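Local structure of xyloglucan-specific endo-beta-1,4-glucanase (Uncultured bacterium, 4W88) at residues I14-G19 / L324-D329; W37-T42 / D305-H310; N107-T112 / C121-A126; E145-P150 / N171-A176. The protein hydrolyses internal beta-1,4-glucosidic bonds in the backbone of xyloglucan, a plant cell-wall polysaccharide, as a family 5 glycoside hydrolase. The protein carries 1 engineered substitution. All blocks are in the same frame, centred on the assembly; numbering follows the deposited sequence.

Interaction 1: residues I14-G19 / L324-D329; sequences IGWNLG and LKWYND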
# COMPACT_ATOMS: atom_id res chain seq x y z
N ILE A 14 13.42 2.98 2.43
CA ILE A 14 12.52 2.55 1.37
C ILE A 14 11.75 1.35 1.95
O ILE A 14 12.26 0.65 2.84
CB ILE A 14 13.25 2.29 0.04
CG1 ILE A 14 12.29 2.02 -1.12
CG2 ILE A 14 14.26 1.17 0.11
CD1 ILE A 14 12.93 2.21 -2.46
N GLY A 15 10.54 1.14 1.47
CA GLY A 15 9.72 0.05 1.94
C GLY A 15 9.46 -1.10 0.97
O GLY A 15 9.79 -1.06 -0.20
N TRP A 16 8.82 -2.10 1.52
CA TRP A 16 8.65 -3.42 0.85
C TRP A 16 7.33 -4.01 1.22
O TRP A 16 6.95 -3.95 2.39
CB TRP A 16 9.81 -4.34 1.26
CG TRP A 16 9.85 -5.67 0.66
CD1 TRP A 16 10.52 -6.02 -0.45
CD2 TRP A 16 9.27 -6.89 1.17
NE1 TRP A 16 10.40 -7.36 -0.67
CE2 TRP A 16 9.59 -7.90 0.29
CE3 TRP A 16 8.46 -7.20 2.26
CZ2 TRP A 16 9.18 -9.23 0.52
CZ3 TRP A 16 8.03 -8.50 2.45
CH2 TRP A 16 8.38 -9.49 1.58
N ASN A 17 6.58 -4.50 0.23
CA ASN A 17 5.26 -5.10 0.50
C ASN A 17 5.40 -6.63 0.57
O ASN A 17 5.94 -7.29 -0.35
CB ASN A 17 4.23 -4.86 -0.64
CG ASN A 17 3.58 -3.51 -0.63
OD1 ASN A 17 2.46 -3.36 -0.13
ND2 ASN A 17 4.25 -2.51 -1.17
N LEU A 18 4.77 -7.19 1.58
CA LEU A 18 4.58 -8.68 1.69
C LEU A 18 3.39 -9.09 0.80
O LEU A 18 2.29 -9.42 1.28
CB LEU A 18 4.28 -9.00 3.17
CG LEU A 18 4.25 -10.50 3.56
CD1 LEU A 18 5.60 -11.18 3.40
CD2 LEU A 18 3.70 -10.56 4.95
N GLY A 19 3.63 -9.08 -0.52
CA GLY A 19 2.55 -9.24 -1.47
C GLY A 19 2.08 -10.69 -1.68
O GLY A 19 2.85 -11.63 -1.51
N LEU A 324 15.71 -17.32 1.12
CA LEU A 324 16.21 -16.12 1.80
C LEU A 324 17.38 -15.50 1.03
O LEU A 324 18.37 -15.02 1.64
CB LEU A 324 16.62 -16.42 3.28
CG LEU A 324 15.49 -16.99 4.15
CD1 LEU A 324 15.98 -17.26 5.54
CD2 LEU A 324 14.31 -16.01 4.19
N LYS A 325 17.21 -15.46 -0.29
CA LYS A 325 18.16 -14.82 -1.19
C LYS A 325 17.34 -13.96 -2.16
O LYS A 325 16.21 -14.25 -2.42
CB LYS A 325 18.98 -15.88 -1.98
CG LYS A 325 19.83 -16.86 -1.17
CD LYS A 325 20.74 -16.18 -0.12
CE LYS A 325 21.32 -17.14 0.91
NZ LYS A 325 22.24 -18.04 0.23
N TRP A 326 17.97 -12.89 -2.68
CA TRP A 326 17.31 -11.99 -3.55
C TRP A 326 17.38 -12.50 -4.99
O TRP A 326 18.45 -12.97 -5.45
CB TRP A 326 17.85 -10.56 -3.36
CG TRP A 326 17.63 -10.08 -1.98
CD1 TRP A 326 18.45 -10.27 -0.91
CD2 TRP A 326 16.49 -9.36 -1.49
NE1 TRP A 326 17.91 -9.69 0.23
CE2 TRP A 326 16.67 -9.18 -0.09
CE3 TRP A 326 15.29 -8.88 -2.07
CZ2 TRP A 326 15.72 -8.49 0.70
CZ3 TRP A 326 14.38 -8.20 -1.28
CH2 TRP A 326 14.56 -8.04 0.08
N TYR A 327 16.26 -12.41 -5.71
CA TYR A 327 16.25 -12.85 -7.12
C TYR A 327 17.20 -12.06 -8.04
O TYR A 327 17.72 -12.59 -9.03
CB TYR A 327 14.88 -12.70 -7.72
CG TYR A 327 13.82 -13.66 -7.22
CD1 TYR A 327 13.90 -15.02 -7.52
CD2 TYR A 327 12.74 -13.21 -6.43
CE1 TYR A 327 12.95 -15.90 -7.03
CE2 TYR A 327 11.75 -14.10 -5.98
CZ TYR A 327 11.89 -15.42 -6.26
OH TYR A 327 10.96 -16.30 -5.85
N ASN A 328 17.36 -10.78 -7.74
CA ASN A 328 18.10 -9.87 -8.61
C ASN A 328 18.80 -8.81 -7.79
O ASN A 328 18.18 -7.84 -7.40
CB ASN A 328 17.18 -9.29 -9.68
CG ASN A 328 17.93 -8.55 -10.74
OD1 ASN A 328 18.87 -7.80 -10.47
ND2 ASN A 328 17.56 -8.80 -11.98
N ASP A 329 20.07 -9.04 -7.44
CA ASP A 329 20.69 -8.16 -6.46
C ASP A 329 20.97 -6.77 -7.05
O ASP A 329 21.03 -5.79 -6.31
CB ASP A 329 22.02 -8.74 -5.95
CG ASP A 329 21.83 -9.75 -4.86
OD1 ASP A 329 21.06 -9.52 -3.92
OD2 ASP A 329 22.44 -10.79 -5.00
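W16 and W326 meet as an offset edge-to-face pair: the edge of the W326 indole is directed toward the face of W16. The planes lie 83° apart, and the centroid of the W16 five-membered ring is 6.0 Å from that of the W326 six-membered ring. Closest are NE1 of W16 and CZ3 of W326, 4.1 Å apart, with NE1 near the plane of the W326 ring. The touch is therefore loose, burying 56 Å² in all, and no hydrogen bond joins the two segments. The CA atoms of W16 and W326 are 13.0 Å apart, so the contact depends on the reach of both side chains. With CG anti to the backbone N (chi1 -178°), the W16 indole stands out from strand 15-18 to where W326 can meet it.

Strand 15-18 is the first strand of the eight-stranded TIM barrel, and the main chain of G15 and N17 pairs with I303 of the last, helping to close the cylinder. Residues 325-326, in contrast, pair antiparallel with strand 319-320, beyond the barrel, where L324 and K325 both face N320 in a G1 beta bulge.

Further out, the indole NH of W16 is bound by D305, which helps fix the rotation of that ring, while V50 of helix 44-53 packs against the same side chain. W326 rests on L319 of its hairpin partner. Just after it, N328 takes the N-cap position of helix 329-336, its OD1 accepting from the backbone N of I331, and D329 forms a salt bridge with R53.

Interaction 2: residues W37-T42 / D305-H310; sequences WGNPKT and DNNIYH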
# COMPACT_ATOMS: atom_id res chain seq x y z
N TRP A 37 -2.09 -18.50 -2.48
CA TRP A 37 -1.60 -18.04 -3.77
C TRP A 37 -0.16 -18.45 -4.01
O TRP A 37 0.56 -17.85 -4.84
CB TRP A 37 -1.80 -16.55 -3.93
CG TRP A 37 -3.21 -16.07 -4.10
CD1 TRP A 37 -4.31 -16.84 -4.26
CD2 TRP A 37 -3.66 -14.71 -4.26
NE1 TRP A 37 -5.40 -16.06 -4.50
CE2 TRP A 37 -5.04 -14.75 -4.47
CE3 TRP A 37 -3.03 -13.47 -4.22
CZ2 TRP A 37 -5.80 -13.62 -4.66
CZ3 TRP A 37 -3.78 -12.34 -4.42
CH2 TRP A 37 -5.16 -12.40 -4.61
N GLY A 38 0.27 -19.45 -3.25
CA GLY A 38 1.56 -20.12 -3.54
C GLY A 38 2.77 -19.64 -2.81
O GLY A 38 3.89 -20.16 -2.99
N ASN A 39 2.55 -18.67 -1.93
CA ASN A 39 3.67 -18.21 -1.07
C ASN A 39 3.81 -19.00 0.18
O ASN A 39 2.82 -19.51 0.71
CB ASN A 39 3.55 -16.73 -0.79
CG ASN A 39 4.04 -15.92 -2.01
OD1 ASN A 39 4.95 -16.39 -2.71
ND2 ASN A 39 3.38 -14.83 -2.34
N PRO A 40 5.04 -19.12 0.65
CA PRO A 40 5.20 -19.85 1.93
C PRO A 40 4.67 -19.06 3.13
O PRO A 40 4.51 -17.81 3.07
CB PRO A 40 6.71 -19.98 2.05
CG PRO A 40 7.25 -18.81 1.30
CD PRO A 40 6.30 -18.53 0.17
N LYS A 41 4.39 -19.73 4.20
CA LYS A 41 3.96 -19.04 5.40
C LYS A 41 5.10 -18.05 5.83
O LYS A 41 6.32 -18.39 5.84
CB LYS A 41 3.68 -20.05 6.49
CG LYS A 41 3.24 -19.44 7.81
CD LYS A 41 2.78 -20.47 8.85
CE LYS A 41 2.55 -19.70 10.15
NZ LYS A 41 2.20 -20.64 11.19
N THR A 42 4.72 -16.83 6.18
CA THR A 42 5.71 -15.81 6.54
C THR A 42 6.37 -16.22 7.86
O THR A 42 5.70 -16.78 8.80
CB THR A 42 5.00 -14.45 6.67
OG1 THR A 42 4.24 -14.21 5.49
CG2 THR A 42 5.97 -13.34 6.80
N ASP A 305 6.19 -6.65 -3.83
CA ASP A 305 6.89 -7.88 -3.97
C ASP A 305 5.97 -9.07 -3.73
O ASP A 305 5.61 -9.39 -2.59
CB ASP A 305 8.13 -7.92 -3.06
CG ASP A 305 9.00 -9.15 -3.29
OD1 ASP A 305 8.51 -10.18 -3.86
OD2 ASP A 305 10.22 -9.08 -2.89
N ASN A 306 5.65 -9.74 -4.85
CA ASN A 306 4.77 -10.91 -4.81
C ASN A 306 5.42 -12.28 -4.83
O ASN A 306 4.71 -13.32 -4.95
CB ASN A 306 3.68 -10.79 -5.90
CG ASN A 306 4.26 -10.72 -7.29
OD1 ASN A 306 5.46 -10.94 -7.45
ND2 ASN A 306 3.41 -10.54 -8.28
N ASN A 307 6.74 -12.30 -4.78
CA ASN A 307 7.55 -13.55 -4.88
C ASN A 307 7.40 -14.26 -6.19
O ASN A 307 7.66 -15.46 -6.24
CB ASN A 307 7.22 -14.45 -3.71
CG ASN A 307 8.26 -15.52 -3.44
OD1 ASN A 307 9.43 -15.35 -3.76
ND2 ASN A 307 7.83 -16.62 -2.86
N ILE A 308 7.06 -13.53 -7.27
CA ILE A 308 6.98 -14.13 -8.60
C ILE A 308 8.13 -13.59 -9.42
O ILE A 308 8.20 -12.39 -9.63
CB ILE A 308 5.64 -13.87 -9.30
CG1 ILE A 308 4.50 -14.49 -8.48
CG2 ILE A 308 5.67 -14.46 -10.71
CD1 ILE A 308 3.13 -14.18 -9.08
N TYR A 309 9.02 -14.46 -9.91
CA TYR A 309 10.17 -14.04 -10.69
C TYR A 309 10.47 -15.03 -11.82
O TYR A 309 10.59 -14.63 -12.96
CB TYR A 309 11.41 -13.89 -9.80
CG TYR A 309 12.62 -13.26 -10.46
CD1 TYR A 309 12.73 -11.89 -10.53
CD2 TYR A 309 13.62 -14.02 -10.99
CE1 TYR A 309 13.82 -11.30 -11.10
CE2 TYR A 309 14.74 -13.43 -11.57
CZ TYR A 309 14.83 -12.06 -11.63
OH TYR A 309 15.90 -11.35 -12.15
N HIS A 310 10.64 -16.30 -11.51
CA HIS A 310 11.00 -17.24 -12.52
C HIS A 310 9.77 -17.86 -13.17
O HIS A 310 9.82 -18.27 -14.30
CB HIS A 310 11.87 -18.37 -11.94
CG HIS A 310 13.20 -17.93 -11.39
ND1 HIS A 310 14.22 -17.43 -12.18
CD2 HIS A 310 13.70 -18.01 -10.14
CE1 HIS A 310 15.27 -17.17 -11.42
NE2 HIS A 310 14.98 -17.51 -10.18
O HOH W 1 4.37 -16.45 -5.60
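OD1 of N39 is gripped by the side chain of N307, whose ND2 donates across 2.9 Å at an N-H...O angle of 157°. The donor stands above the carbonyl plane of N39, 38° out of it, while OD1 lies close to the amide plane of N307. A water also lies 2.9 Å from N39 OD1 and could donate to it, although it has more acceptors within range than protons to give.

The other half of the N39 amide works in the reverse sense: ND2 donates to the backbone O of N306 over 3.3 Å, and N20 O is a second acceptor for this group. Both segments are loops at the C-terminal ends of barrel strands, one following the first strand and the other the eighth, so N39 joins neighbouring ends across the closure of the TIM barrel. Were N39 an alanine, N307 ND2 and N306 O would probably each lose a partner, leaving the N307 amide held mainly through its OD1, and N20 O would lose this donor.

Within 305-310, two successive Asx turns shape the chain. D305 OD1 accepts from N307 N at 2.9 Å, and N306 OD1 from I308 N at 3.0 Å. N307 carries its CG anti to the backbone N (chi1 -162°), which brings ND2 to N39 and within 3.9 Å of P40 CD. Its OD1 is hydrogen-bonded to the hydroxyl of Y327.

Interaction 3: residues N107-T112 / C121-A126; sequences NYWLKT and CEELAA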
# COMPACT_ATOMS: atom_id res chain seq x y z
N ASN A 107 -12.86 -7.10 -4.03
CA ASN A 107 -13.40 -8.28 -4.75
C ASN A 107 -14.74 -8.70 -4.11
O ASN A 107 -15.44 -9.52 -4.68
CB ASN A 107 -12.54 -9.50 -4.67
CG ASN A 107 -11.20 -9.35 -5.35
OD1 ASN A 107 -10.90 -8.30 -5.98
ND2 ASN A 107 -10.40 -10.42 -5.30
N TYR A 108 -15.06 -8.12 -2.93
CA TYR A 108 -16.10 -8.63 -2.03
C TYR A 108 -17.09 -7.49 -1.81
O TYR A 108 -17.97 -7.26 -2.66
CB TYR A 108 -15.47 -9.19 -0.75
CG TYR A 108 -14.68 -10.45 -1.00
CD1 TYR A 108 -15.30 -11.68 -1.19
CD2 TYR A 108 -13.30 -10.37 -1.20
CE1 TYR A 108 -14.57 -12.82 -1.53
CE2 TYR A 108 -12.59 -11.48 -1.58
CZ TYR A 108 -13.21 -12.71 -1.67
OH TYR A 108 -12.54 -13.83 -2.09
N TRP A 109 -17.02 -6.85 -0.65
CA TRP A 109 -18.00 -5.88 -0.24
C TRP A 109 -17.67 -4.43 -0.62
O TRP A 109 -18.58 -3.58 -0.67
CB TRP A 109 -18.12 -5.96 1.29
CG TRP A 109 -16.80 -5.71 2.03
CD1 TRP A 109 -15.86 -6.60 2.32
CD2 TRP A 109 -16.36 -4.44 2.54
NE1 TRP A 109 -14.80 -5.97 2.97
CE2 TRP A 109 -15.11 -4.64 3.13
CE3 TRP A 109 -16.89 -3.14 2.52
CZ2 TRP A 109 -14.38 -3.64 3.68
CZ3 TRP A 109 -16.17 -2.12 3.09
CH2 TRP A 109 -14.91 -2.38 3.67
N LEU A 110 -16.37 -4.14 -0.86
CA LEU A 110 -15.93 -2.76 -1.05
C LEU A 110 -16.03 -2.38 -2.54
O LEU A 110 -15.04 -2.37 -3.28
CB LEU A 110 -14.54 -2.51 -0.48
CG LEU A 110 -14.28 -1.08 0.01
CD1 LEU A 110 -12.88 -0.96 0.61
CD2 LEU A 110 -14.40 -0.04 -1.09
N LYS A 111 -17.26 -2.17 -2.98
CA LYS A 111 -17.62 -1.81 -4.35
C LYS A 111 -18.23 -0.42 -4.24
O LYS A 111 -19.24 -0.24 -3.53
CB LYS A 111 -18.60 -2.78 -4.93
CG LYS A 111 -18.16 -4.20 -4.74
CD LYS A 111 -17.72 -4.82 -5.97
CE LYS A 111 -17.40 -6.28 -5.88
NZ LYS A 111 -16.52 -6.68 -7.03
N THR A 112 -17.61 0.59 -4.88
CA THR A 112 -17.94 2.01 -4.61
C THR A 112 -19.20 2.52 -5.31
O THR A 112 -19.12 3.34 -6.18
CB THR A 112 -16.73 2.89 -4.97
OG1 THR A 112 -16.31 2.60 -6.27
CG2 THR A 112 -15.64 2.65 -3.97
N CYS A 121 -19.55 2.55 4.57
CA CYS A 121 -18.93 3.22 5.66
C CYS A 121 -18.96 2.40 6.95
O CYS A 121 -17.97 2.39 7.71
CB CYS A 121 -19.59 4.60 5.90
SG CYS A 121 -19.03 5.84 4.74
N GLU A 122 -20.12 1.79 7.20
CA GLU A 122 -20.34 1.06 8.42
C GLU A 122 -19.45 -0.19 8.47
O GLU A 122 -18.85 -0.51 9.55
CB GLU A 122 -21.82 0.70 8.59
CG GLU A 122 -22.63 1.94 8.87
CD GLU A 122 -24.12 1.75 8.80
OE1 GLU A 122 -24.64 0.63 8.97
OE2 GLU A 122 -24.77 2.84 8.71
N GLU A 123 -19.36 -0.87 7.33
CA GLU A 123 -18.50 -2.07 7.28
C GLU A 123 -17.01 -1.67 7.50
O GLU A 123 -16.30 -2.30 8.29
CB GLU A 123 -18.67 -2.92 6.02
CG GLU A 123 -17.74 -4.11 6.04
CD GLU A 123 -18.12 -5.30 5.16
OE1 GLU A 123 -17.45 -6.36 5.27
OE2 GLU A 123 -19.09 -5.18 4.38
N LEU A 124 -16.55 -0.65 6.79
CA LEU A 124 -15.16 -0.19 6.94
C LEU A 124 -14.84 0.18 8.39
O LEU A 124 -13.80 -0.20 8.94
CB LEU A 124 -14.89 1.00 6.03
CG LEU A 124 -13.44 1.51 5.93
CD1 LEU A 124 -12.50 0.47 5.36
CD2 LEU A 124 -13.31 2.79 5.14
N ALA A 125 -15.74 0.92 9.01
CA ALA A 125 -15.56 1.36 10.39
C ALA A 125 -15.57 0.16 11.35
O ALA A 125 -14.80 0.14 12.33
CB ALA A 125 -16.64 2.37 10.77
N ALA A 126 -16.49 -0.79 11.15
CA ALA A 126 -16.51 -1.94 11.97
C ALA A 126 -15.23 -2.79 11.97
O ALA A 126 -14.80 -3.31 13.04
CB ALA A 126 -17.72 -2.80 11.67
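The loop that follows barrel strand 97-101 folds back onto helix 117-134, the helix it leads into, so the contact closes a local beta-alpha connection of the TIM barrel. W109 supplies the loop side, lying against the E123 side chain of the helix. The E123 carboxylate is stacked on one indole face with the two planes 16° apart, and E123 CD is 3.3 Å from W109 CD2. The aliphatic part follows the same face: E123 CG forms a CH-pi contact 3.7 Å from the centroid of the six-membered ring, only 9° off the ring normal. With CG anti to the backbone N (chi1 179°) and the chain extended beyond it, E123 lies over both rings of the indole.

A carboxylate over the electron-rich indole face is probably not favourable electrostatically, so shape and the CH-pi contact are likely to account for more of the fit. The indole NH does not point into this stack; it is hydrogen-bonded to E105. Replacing W109 by an alanine would probably uncover the flat side of E123, open a gap beside L124 and leave E105 without the indole NH.

L110 CB sits over the opposite indole face, 3.8 Å above the plane and toward its rim, from a residue at the centre of an inverse gamma turn whose K111 N to W109 O bond is weak. At the far rim of the indole, W109 CH2 reaches L124, 4.1 Å from its CD1.

Interaction 4: residues E145-P150 / N171-A176; sequences EGMNEP and NAMNKA. With BGC (beta-D-glucopyranose), chain C.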
# COMPACT_ATOMS: atom_id res chain seq x y z
N GLU A 145 -3.43 2.03 6.87
CA GLU A 145 -3.88 2.49 5.56
C GLU A 145 -5.27 1.90 5.31
O GLU A 145 -5.47 0.68 5.23
CB GLU A 145 -2.86 2.08 4.48
CG GLU A 145 -3.23 2.52 3.04
CD GLU A 145 -2.12 2.15 2.02
OE1 GLU A 145 -1.19 1.42 2.45
OE2 GLU A 145 -2.22 2.57 0.82
N GLY A 146 -6.28 2.78 5.32
CA GLY A 146 -7.66 2.33 5.48
C GLY A 146 -8.18 1.38 4.40
O GLY A 146 -8.86 0.40 4.72
N MSE A 147 -7.78 1.66 3.14
CA MSE A 147 -8.28 0.96 1.96
C MSE A 147 -7.15 0.83 0.97
O MSE A 147 -6.18 1.60 0.99
CB MSE A 147 -9.46 1.71 1.27
CG MSE A 147 -10.59 1.96 2.25
SE MSE A 147 -12.06 2.93 1.33
CE MSE A 147 -11.36 4.74 1.49
N ASN A 148 -7.34 -0.13 0.05
CA ASN A 148 -6.41 -0.35 -1.07
C ASN A 148 -7.17 -0.28 -2.38
O ASN A 148 -8.10 -1.08 -2.61
CB ASN A 148 -5.76 -1.71 -0.98
CG ASN A 148 -4.73 -1.91 -2.07
OD1 ASN A 148 -3.70 -1.23 -2.06
ND2 ASN A 148 -5.07 -2.73 -3.07
N GLU A 149 -6.83 0.71 -3.19
CA GLU A 149 -7.43 0.89 -4.49
C GLU A 149 -8.95 0.82 -4.53
O GLU A 149 -9.51 0.10 -5.33
CB GLU A 149 -6.78 -0.02 -5.49
CG GLU A 149 -5.29 0.20 -5.62
CD GLU A 149 -4.56 -0.65 -6.66
OE1 GLU A 149 -5.11 -1.67 -7.16
OE2 GLU A 149 -3.35 -0.29 -6.95
N PRO A 150 -9.61 1.48 -3.58
CA PRO A 150 -11.08 1.37 -3.52
C PRO A 150 -11.71 1.85 -4.82
O PRO A 150 -11.33 2.91 -5.32
CB PRO A 150 -11.44 2.25 -2.34
CG PRO A 150 -10.32 3.30 -2.26
CD PRO A 150 -9.09 2.45 -2.58
N ASN A 171 -14.22 10.15 -0.18
CA ASN A 171 -14.01 11.10 0.92
C ASN A 171 -14.78 10.71 2.22
O ASN A 171 -14.22 10.83 3.32
CB ASN A 171 -14.32 12.58 0.55
CG ASN A 171 -13.41 13.11 -0.51
OD1 ASN A 171 -12.24 12.74 -0.61
ND2 ASN A 171 -13.96 13.93 -1.38
N ALA A 172 -16.04 10.28 2.06
CA ALA A 172 -16.83 9.82 3.19
C ALA A 172 -16.21 8.59 3.85
O ALA A 172 -16.13 8.49 5.05
CB ALA A 172 -18.25 9.50 2.73
N MSE A 173 -15.69 7.69 3.05
CA MSE A 173 -15.10 6.43 3.54
C MSE A 173 -13.80 6.75 4.30
O MSE A 173 -13.54 6.16 5.34
CB MSE A 173 -14.89 5.35 2.43
CG MSE A 173 -16.27 4.89 1.96
SE MSE A 173 -16.11 3.49 0.60
CE MSE A 173 -15.75 1.95 1.79
N ASN A 174 -12.96 7.63 3.75
CA ASN A 174 -11.70 8.06 4.43
C ASN A 174 -12.07 8.58 5.84
O ASN A 174 -11.39 8.29 6.82
CB ASN A 174 -10.94 9.12 3.62
CG ASN A 174 -10.16 8.54 2.46
OD1 ASN A 174 -9.75 7.36 2.48
ND2 ASN A 174 -9.95 9.36 1.44
N LYS A 175 -13.12 9.41 5.92
CA LYS A 175 -13.56 9.98 7.20
C LYS A 175 -14.02 8.93 8.16
O LYS A 175 -13.76 9.02 9.35
CB LYS A 175 -14.70 11.03 7.09
CG LYS A 175 -14.41 12.14 6.23
CD LYS A 175 -15.32 13.32 6.52
CE LYS A 175 -15.64 13.93 5.17
NZ LYS A 175 -16.22 15.29 5.23
N ALA A 176 -14.71 7.93 7.64
CA ALA A 176 -15.27 6.87 8.47
C ALA A 176 -14.13 6.07 9.13
O ALA A 176 -14.18 5.68 10.27
CB ALA A 176 -16.12 5.97 7.66
C2 BGC C . -3.19 -2.41 -12.29
C3 BGC C . -3.11 -2.49 -10.76
C4 BGC C . -2.23 -1.43 -10.19
C5 BGC C . -2.79 -0.20 -11.01
C6 BGC C . -1.94 0.91 -10.54
C1 BGC C . -3.82 -1.25 -12.96
O2 BGC C . -4.12 -3.34 -12.58
O3 BGC C . -2.59 -3.76 -10.47
O4 BGC C . -2.05 -1.63 -8.69
O5 BGC C . -2.93 -0.37 -12.53
O6 BGC C . -2.32 2.21 -10.88
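Apolar packing makes most of this contact, between two selenomethionines. The methyl CE of M147 lies 3.7 Å from M173 CB, and the selenium of M147 is 3.8 Å from M173 CE. The two side chains cross at about a right angle. M147 bends at its last torsion (chi3 -83°), which brings CE against M173 CB and N174 OD1 of the helix.

The same methyl meets a polar atom: M147 CE is 3.2 Å from N174 OD1, a close carbon-oxygen approach without a hydrogen bond. N174 is held from another direction, its ND2 bonded to C196 O of the neighbouring barrel strand.

Polar bonds take over on the sugar side. O4 of the bound glucose donates to E149 OE2 over 2.6 Å. H223 is hydrogen-bonded to that same carboxylate oxygen and Y232 to the sugar. Nearby, R59 holds E145 by a salt bridge and N148 by a hydrogen bond.

Thus one face of segment 145-150 beds on helix 164-182 while E149 reaches the glycan. An Asn-Glu pair following the fourth barrel strand, here N148 and E149, is consistent with the general acid/base site of family 5 glycoside hydrolases.

In the fold
From the N terminus, the first barrel strand opens interaction 1, whose loop closes only at 324-329, at the end of the C-terminal hairpin, about 300 residues on; it thus encloses all the others. Interaction 2 opens at 37-42 and closes at 305-310, just inside it. Within both, interactions 3 and 4 follow in series as short closures of 9 and 21 residues, each folding a barrel loop onto the helix after it. No closures cross. Interactions 1 and 2 touch and tie the first and last strands to the C-terminal hairpin. On the other side of the chain's centre from interaction 1, in interactions 3 and 4, L124 and L110 pack on M173, joining helix 117-134 and the loop before it to helix 164-182.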